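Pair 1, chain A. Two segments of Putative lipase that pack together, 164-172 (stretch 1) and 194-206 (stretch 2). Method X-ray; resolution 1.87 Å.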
# COMPACT_ATOMS: atom_id res chain seq x y z
N VAL A 164 1.82 3.00 36.60
CA VAL A 164 2.13 3.47 35.25
C VAL A 164 3.45 2.94 34.72
O VAL A 164 4.44 2.85 35.46
CB VAL A 164 2.18 5.01 35.24
CG1 VAL A 164 2.20 5.53 33.80
CG2 VAL A 164 0.99 5.58 36.01
N LEU A 165 3.47 2.58 33.43
CA LEU A 165 4.69 2.07 32.80
C LEU A 165 5.34 3.17 31.97
O LEU A 165 4.65 3.95 31.32
CB LEU A 165 4.37 0.90 31.88
CG LEU A 165 3.58 -0.28 32.45
CD1 LEU A 165 3.49 -1.38 31.40
CD2 LEU A 165 4.27 -0.79 33.70
N LEU A 166 6.67 3.22 31.99
CA LEU A 166 7.41 4.20 31.21
C LEU A 166 8.27 3.43 30.21
O LEU A 166 8.93 2.45 30.58
CB LEU A 166 8.32 5.04 32.11
CG LEU A 166 7.70 5.79 33.29
CD1 LEU A 166 8.79 6.60 33.99
CD2 LEU A 166 6.58 6.69 32.82
N THR A 167 8.27 3.86 28.96
CA THR A 167 9.08 3.20 27.94
C THR A 167 10.54 3.61 28.09
O THR A 167 10.85 4.72 28.53
CB THR A 167 8.61 3.54 26.51
OG1 THR A 167 8.50 4.96 26.36
CG2 THR A 167 7.26 2.89 26.22
N PRO A 168 11.47 2.70 27.74
CA PRO A 168 12.91 2.95 27.82
C PRO A 168 13.34 4.14 26.96
O PRO A 168 12.72 4.42 25.93
CB PRO A 168 13.51 1.63 27.32
CG PRO A 168 12.46 0.61 27.68
CD PRO A 168 11.18 1.32 27.31
N LEU A 169 14.39 4.83 27.38
CA LEU A 169 14.90 5.99 26.66
C LEU A 169 15.79 5.58 25.49
O LEU A 169 16.33 4.47 25.49
CB LEU A 169 15.73 6.87 27.59
CG LEU A 169 15.08 7.36 28.89
CD1 LEU A 169 16.10 8.13 29.72
CD2 LEU A 169 13.88 8.23 28.55
N HIS A 170 15.94 6.46 24.51
CA HIS A 170 16.82 6.19 23.38
C HIS A 170 18.19 6.03 24.03
O HIS A 170 18.45 6.61 25.09
CB HIS A 170 16.82 7.34 22.38
CG HIS A 170 15.71 7.25 21.37
ND1 HIS A 170 14.41 7.57 21.66
CD2 HIS A 170 15.72 6.82 20.08
CE1 HIS A 170 13.65 7.34 20.60
NE2 HIS A 170 14.42 6.89 19.63
N ARG A 171 19.07 5.27 23.40
CA ARG A 171 20.38 5.01 23.99
C ARG A 171 21.50 4.91 22.96
O ARG A 171 21.27 4.47 21.84
CB ARG A 171 20.31 3.70 24.76
CG ARG A 171 19.70 2.57 23.94
CD ARG A 171 19.72 1.25 24.70
NE ARG A 171 21.08 0.75 24.82
CZ ARG A 171 21.49 -0.05 25.80
NH1 ARG A 171 20.65 -0.44 26.74
NH2 ARG A 171 22.75 -0.45 25.82
N SER A 172 22.70 5.30 23.37
CA SER A 172 23.84 5.22 22.47
C SER A 172 24.93 4.36 23.11
O SER A 172 24.67 3.61 24.05
CB SER A 172 24.37 6.62 22.13
OG SER A 172 25.38 6.53 21.13
N TYR A 194 16.11 -4.75 17.51
CA TYR A 194 16.53 -3.37 17.74
C TYR A 194 15.85 -2.97 19.04
O TYR A 194 14.89 -3.62 19.47
CB TYR A 194 16.05 -2.44 16.62
CG TYR A 194 16.79 -2.59 15.31
CD1 TYR A 194 16.18 -3.18 14.20
CD2 TYR A 194 18.11 -2.14 15.17
CE1 TYR A 194 16.86 -3.31 12.99
CE2 TYR A 194 18.79 -2.26 13.96
CZ TYR A 194 18.16 -2.85 12.87
OH TYR A 194 18.83 -2.99 11.67
N ILE A 195 16.34 -1.92 19.68
CA ILE A 195 15.76 -1.43 20.92
C ILE A 195 14.26 -1.22 20.74
O ILE A 195 13.48 -1.34 21.69
CB ILE A 195 16.45 -0.10 21.36
CG1 ILE A 195 15.86 0.41 22.68
CG2 ILE A 195 16.29 0.95 20.28
CD1 ILE A 195 16.12 -0.50 23.88
N ASP A 196 13.86 -0.91 19.50
CA ASP A 196 12.46 -0.67 19.14
C ASP A 196 11.49 -1.72 19.69
O ASP A 196 10.43 -1.39 20.21
CB ASP A 196 12.30 -0.65 17.62
CG ASP A 196 13.20 0.35 16.94
OD1 ASP A 196 14.26 0.69 17.51
OD2 ASP A 196 12.86 0.77 15.81
N ALA A 197 11.85 -2.98 19.52
CA ALA A 197 11.01 -4.09 19.97
C ALA A 197 10.72 -4.04 21.46
O ALA A 197 9.62 -4.39 21.89
CB ALA A 197 11.67 -5.42 19.61
N TYR A 198 11.70 -3.60 22.24
CA TYR A 198 11.55 -3.53 23.68
C TYR A 198 10.73 -2.32 24.11
O TYR A 198 10.12 -2.32 25.17
CB TYR A 198 12.93 -3.55 24.33
CG TYR A 198 13.70 -4.80 23.97
CD1 TYR A 198 13.64 -5.94 24.78
CD2 TYR A 198 14.40 -4.88 22.76
CE1 TYR A 198 14.25 -7.14 24.39
CE2 TYR A 198 15.01 -6.07 22.36
CZ TYR A 198 14.93 -7.19 23.17
OH TYR A 198 15.50 -8.37 22.76
N VAL A 199 10.72 -1.29 23.28
CA VAL A 199 9.95 -0.08 23.55
C VAL A 199 8.49 -0.37 23.19
O VAL A 199 7.57 -0.11 23.98
CB VAL A 199 10.47 1.10 22.69
CG1 VAL A 199 9.53 2.28 22.79
CG2 VAL A 199 11.87 1.49 23.14
N GLN A 200 8.28 -0.93 22.01
CA GLN A 200 6.94 -1.23 21.53
C GLN A 200 6.16 -2.24 22.38
O GLN A 200 4.95 -2.10 22.55
CB GLN A 200 6.99 -1.69 20.07
CG GLN A 200 7.47 -0.60 19.10
CD GLN A 200 6.66 0.69 19.20
OE1 GLN A 200 5.43 0.66 19.19
NE2 GLN A 200 7.36 1.82 19.29
N ALA A 201 6.85 -3.25 22.90
CA ALA A 201 6.18 -4.26 23.73
C ALA A 201 5.54 -3.61 24.95
O ALA A 201 4.46 -4.00 25.39
CB ALA A 201 7.18 -5.33 24.16
N ILE A 202 6.22 -2.62 25.52
CA ILE A 202 5.68 -1.94 26.69
C ILE A 202 4.44 -1.14 26.27
O ILE A 202 3.41 -1.19 26.93
CB ILE A 202 6.73 -1.01 27.33
CG1 ILE A 202 7.86 -1.86 27.93
CG2 ILE A 202 6.09 -0.16 28.41
CD1 ILE A 202 9.05 -1.05 28.43
N LYS A 203 4.54 -0.43 25.15
CA LYS A 203 3.40 0.35 24.67
C LYS A 203 2.19 -0.54 24.43
O LYS A 203 1.06 -0.19 24.79
CB LYS A 203 3.75 1.09 23.38
CG LYS A 203 4.88 2.10 23.54
CD LYS A 203 5.13 2.90 22.26
CE LYS A 203 3.96 3.82 21.96
NZ LYS A 203 4.26 4.75 20.84
N GLU A 204 2.43 -1.71 23.83
CA GLU A 204 1.36 -2.66 23.54
C GLU A 204 0.72 -3.23 24.80
O GLU A 204 -0.47 -3.57 24.81
CB GLU A 204 1.90 -3.80 22.69
CG GLU A 204 2.16 -3.40 21.25
CD GLU A 204 3.18 -4.29 20.57
OE1 GLU A 204 3.26 -5.48 20.91
OE2 GLU A 204 3.91 -3.78 19.69
N ALA A 205 1.50 -3.34 25.87
CA ALA A 205 1.00 -3.88 27.12
C ALA A 205 -0.14 -3.04 27.69
O ALA A 205 -0.97 -3.54 28.45
CB ALA A 205 2.13 -4.00 28.14
N GLY A 206 -0.18 -1.76 27.32
CA GLY A 206 -1.24 -0.88 27.81
C GLY A 206 -2.62 -1.46 27.57
O GLY A 206 -3.43 -1.54 28.50

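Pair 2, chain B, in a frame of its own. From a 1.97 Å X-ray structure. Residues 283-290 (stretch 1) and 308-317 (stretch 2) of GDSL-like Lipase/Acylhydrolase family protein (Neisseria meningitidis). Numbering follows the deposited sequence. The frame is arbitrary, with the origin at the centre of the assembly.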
# COMPACT_ATOMS: atom_id res chain seq x y z
N LEU B 283 -3.76 0.09 10.72
CA LEU B 283 -2.46 0.11 11.39
C LEU B 283 -1.68 1.33 10.93
O LEU B 283 -1.47 1.53 9.73
CB LEU B 283 -1.66 -1.14 11.04
CG LEU B 283 -0.19 -1.05 11.47
CD1 LEU B 283 -0.05 -1.20 12.97
CD2 LEU B 283 0.70 -2.04 10.75
N ILE B 284 -1.25 2.15 11.89
CA ILE B 284 -0.40 3.29 11.58
C ILE B 284 1.06 2.95 11.87
O ILE B 284 1.43 2.59 13.00
CB ILE B 284 -0.84 4.54 12.36
CG1 ILE B 284 -2.16 5.06 11.77
CG2 ILE B 284 0.24 5.62 12.30
CD1 ILE B 284 -2.79 6.20 12.53
N ILE B 285 1.89 3.05 10.83
CA ILE B 285 3.32 2.82 10.97
C ILE B 285 4.03 4.13 11.30
O ILE B 285 4.15 5.01 10.45
CB ILE B 285 3.91 2.20 9.70
CG1 ILE B 285 3.36 0.78 9.52
CG2 ILE B 285 5.43 2.15 9.79
CD1 ILE B 285 4.10 -0.04 8.49
N GLY B 286 4.47 4.27 12.55
CA GLY B 286 5.19 5.46 12.96
C GLY B 286 6.47 5.59 12.15
O GLY B 286 7.10 4.58 11.83
N ALA B 287 6.83 6.81 11.79
CA ALA B 287 8.00 7.04 10.96
C ALA B 287 9.28 6.43 11.57
O ALA B 287 9.47 6.47 12.80
CB ALA B 287 8.19 8.52 10.71
N PRO B 288 10.16 5.86 10.72
CA PRO B 288 11.47 5.41 11.20
C PRO B 288 12.32 6.61 11.56
O PRO B 288 11.97 7.72 11.19
CB PRO B 288 12.07 4.70 9.98
CG PRO B 288 11.41 5.36 8.80
CD PRO B 288 10.00 5.65 9.27
N GLU B 289 13.43 6.40 12.26
CA GLU B 289 14.37 7.49 12.43
C GLU B 289 14.96 7.83 11.07
O GLU B 289 15.32 6.95 10.31
CB GLU B 289 15.49 7.16 13.42
CG GLU B 289 16.48 8.32 13.58
CD GLU B 289 17.47 8.14 14.73
OE1 GLU B 289 18.37 7.28 14.63
OE2 GLU B 289 17.35 8.88 15.73
N SER B 290 15.01 9.13 10.77
CA SER B 290 15.72 9.65 9.61
C SER B 290 16.75 10.61 10.13
O SER B 290 16.65 11.08 11.27
CB SER B 290 14.76 10.41 8.68
OG SER B 290 13.81 9.54 8.10
N VAL B 308 6.33 14.83 14.61
CA VAL B 308 5.56 14.04 13.66
C VAL B 308 5.30 12.62 14.18
O VAL B 308 4.17 12.15 14.15
CB VAL B 308 6.23 13.99 12.27
CG1 VAL B 308 5.58 12.92 11.37
CG2 VAL B 308 6.17 15.35 11.62
N GLN B 309 6.34 11.94 14.66
CA GLN B 309 6.19 10.60 15.21
C GLN B 309 5.20 10.56 16.39
O GLN B 309 4.44 9.61 16.56
CB GLN B 309 7.54 10.03 15.66
CG GLN B 309 8.52 9.73 14.53
CD GLN B 309 9.92 9.48 15.04
OE1 GLN B 309 10.38 10.14 15.98
NE2 GLN B 309 10.60 8.51 14.45
N GLN B 310 5.22 11.62 17.19
CA GLN B 310 4.33 11.68 18.36
C GLN B 310 2.90 11.94 17.94
O GLN B 310 1.96 11.38 18.51
CB GLN B 310 4.80 12.75 19.35
CG GLN B 310 6.06 12.36 20.08
CD GLN B 310 6.46 13.37 21.14
OE1 GLN B 310 5.80 14.39 21.34
NE2 GLN B 310 7.57 13.08 21.81
N MET B 311 2.73 12.78 16.93
CA MET B 311 1.41 13.03 16.38
C MET B 311 0.82 11.72 15.88
O MET B 311 -0.35 11.42 16.13
CB MET B 311 1.47 14.03 15.23
CG MET B 311 0.13 14.16 14.52
SD MET B 311 0.34 14.84 12.87
CE MET B 311 1.01 13.39 12.05
N GLN B 312 1.64 10.93 15.18
CA GLN B 312 1.16 9.66 14.62
C GLN B 312 0.60 8.73 15.69
O GLN B 312 -0.45 8.11 15.49
CB GLN B 312 2.27 8.94 13.86
CG GLN B 312 2.74 9.67 12.61
CD GLN B 312 3.83 8.92 11.88
OE1 GLN B 312 4.95 8.83 12.35
NE2 GLN B 312 3.50 8.36 10.72
N ARG B 313 1.30 8.63 16.81
CA ARG B 313 0.83 7.80 17.90
C ARG B 313 -0.46 8.33 18.54
O ARG B 313 -1.37 7.56 18.81
CB ARG B 313 1.92 7.57 18.96
CG ARG B 313 1.50 6.55 19.98
CD ARG B 313 2.39 6.59 21.20
NE ARG B 313 3.68 5.94 20.96
CZ ARG B 313 3.87 4.63 21.03
NH1 ARG B 313 2.87 3.82 21.34
NH2 ARG B 313 5.08 4.13 20.80
N ARG B 314 -0.56 9.64 18.74
CA ARG B 314 -1.82 10.23 19.23
C ARG B 314 -2.99 9.93 18.30
O ARG B 314 -4.09 9.62 18.75
CB ARG B 314 -1.69 11.75 19.38
CG ARG B 314 -0.85 12.21 20.55
CD ARG B 314 -1.11 13.70 20.84
NE ARG B 314 -0.74 14.60 19.74
CZ ARG B 314 0.51 14.98 19.49
NH1 ARG B 314 1.50 14.53 20.25
NH2 ARG B 314 0.77 15.80 18.49
N VAL B 315 -2.76 10.03 16.99
CA VAL B 315 -3.81 9.73 16.01
C VAL B 315 -4.26 8.27 16.13
O VAL B 315 -5.47 7.99 16.14
CB VAL B 315 -3.34 10.00 14.56
CG1 VAL B 315 -4.32 9.39 13.56
CG2 VAL B 315 -3.18 11.50 14.33
N ALA B 316 -3.29 7.37 16.23
CA ALA B 316 -3.58 5.94 16.46
C ALA B 316 -4.50 5.71 17.67
O ALA B 316 -5.48 4.95 17.59
CB ALA B 316 -2.28 5.18 16.65
N ARG B 317 -4.17 6.36 18.78
CA ARG B 317 -4.92 6.14 20.02
C ARG B 317 -6.30 6.74 19.93
O ARG B 317 -7.29 6.10 20.29
CB ARG B 317 -4.18 6.74 21.23
CG ARG B 317 -4.91 6.48 22.54
CD ARG B 317 -4.07 6.88 23.74
NE ARG B 317 -4.83 6.79 24.98
CZ ARG B 317 -4.36 7.17 26.17
NH1 ARG B 317 -3.12 7.62 26.26
NH2 ARG B 317 -5.12 7.08 27.25

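In both pairs the end of a strand and the loop after it pack against a helix that runs nearly antiparallel to the strand. The angle between the two directions is 162° in pair 1 and 165° in pair 2. The axes approach to 9.0 Å and 8.4 Å. The backbones superpose with an RMSD of 0.4 Å over 14 central residues. The side chains that fill the interface differ.

The strand position facing the helix is L165(A) in pair 1 and I284(B) in pair 2. Both are buried, and both point toward the helix. CB of L165(A) lies 4.0 Å from CG2 of I202(A), and its CD1 lies 4.4 Å from CB of A205(A). CD1 of I284(B) lies 3.7 Å from CG1 of V315(B), which matches A205(A). The next strand residues, L166(A) and I285(B), match each other and point away from the helix.

The clearest contrast is at I202(A) and Q312(B). Each points toward the strand side, and each has the largest covered area of its helix stretch. I202(A) makes an apolar contact: its CD1 lies 3.4 Å from CD of P168(A). Q312(B) makes a polar one. The backbone N of A287(B), the match of P168(A), donates a hydrogen bond to OE1 of Q312(B) at 2.8 Å. Proline has no N-H to donate, and in pair 1 its ring carbon meets an isoleucine methyl instead.

One helical turn earlier, V199(A) matches Q309(B). Both CA-to-CB bonds point sideways. CG2 of V199(A) lies 4.2 Å from CD of P168(A). The longer Q309(B) brings its end nearer to the loop, and its NE2 donates a hydrogen bond to O of A287(B) at 2.9 Å. The two glutamines of pair 2 therefore hold both the N and the O of one loop residue. Pair 1 has no hydrogen bond across its stretches.

T167(A) matches G286(B). The threonine adds a methyl: its CG2 lies 3.7 Å from CG of K203(A) and 3.9 Å from CG2 of I202(A). G286(B) has no side chain, but its CA lies 3.4 Å from OE1 of Q312(B).

On the same backbone arrangement, pair 1 packs mainly through apolar contacts, while pair 2 combines apolar packing around I284(B) with glutamine hydrogen bonds to the loop.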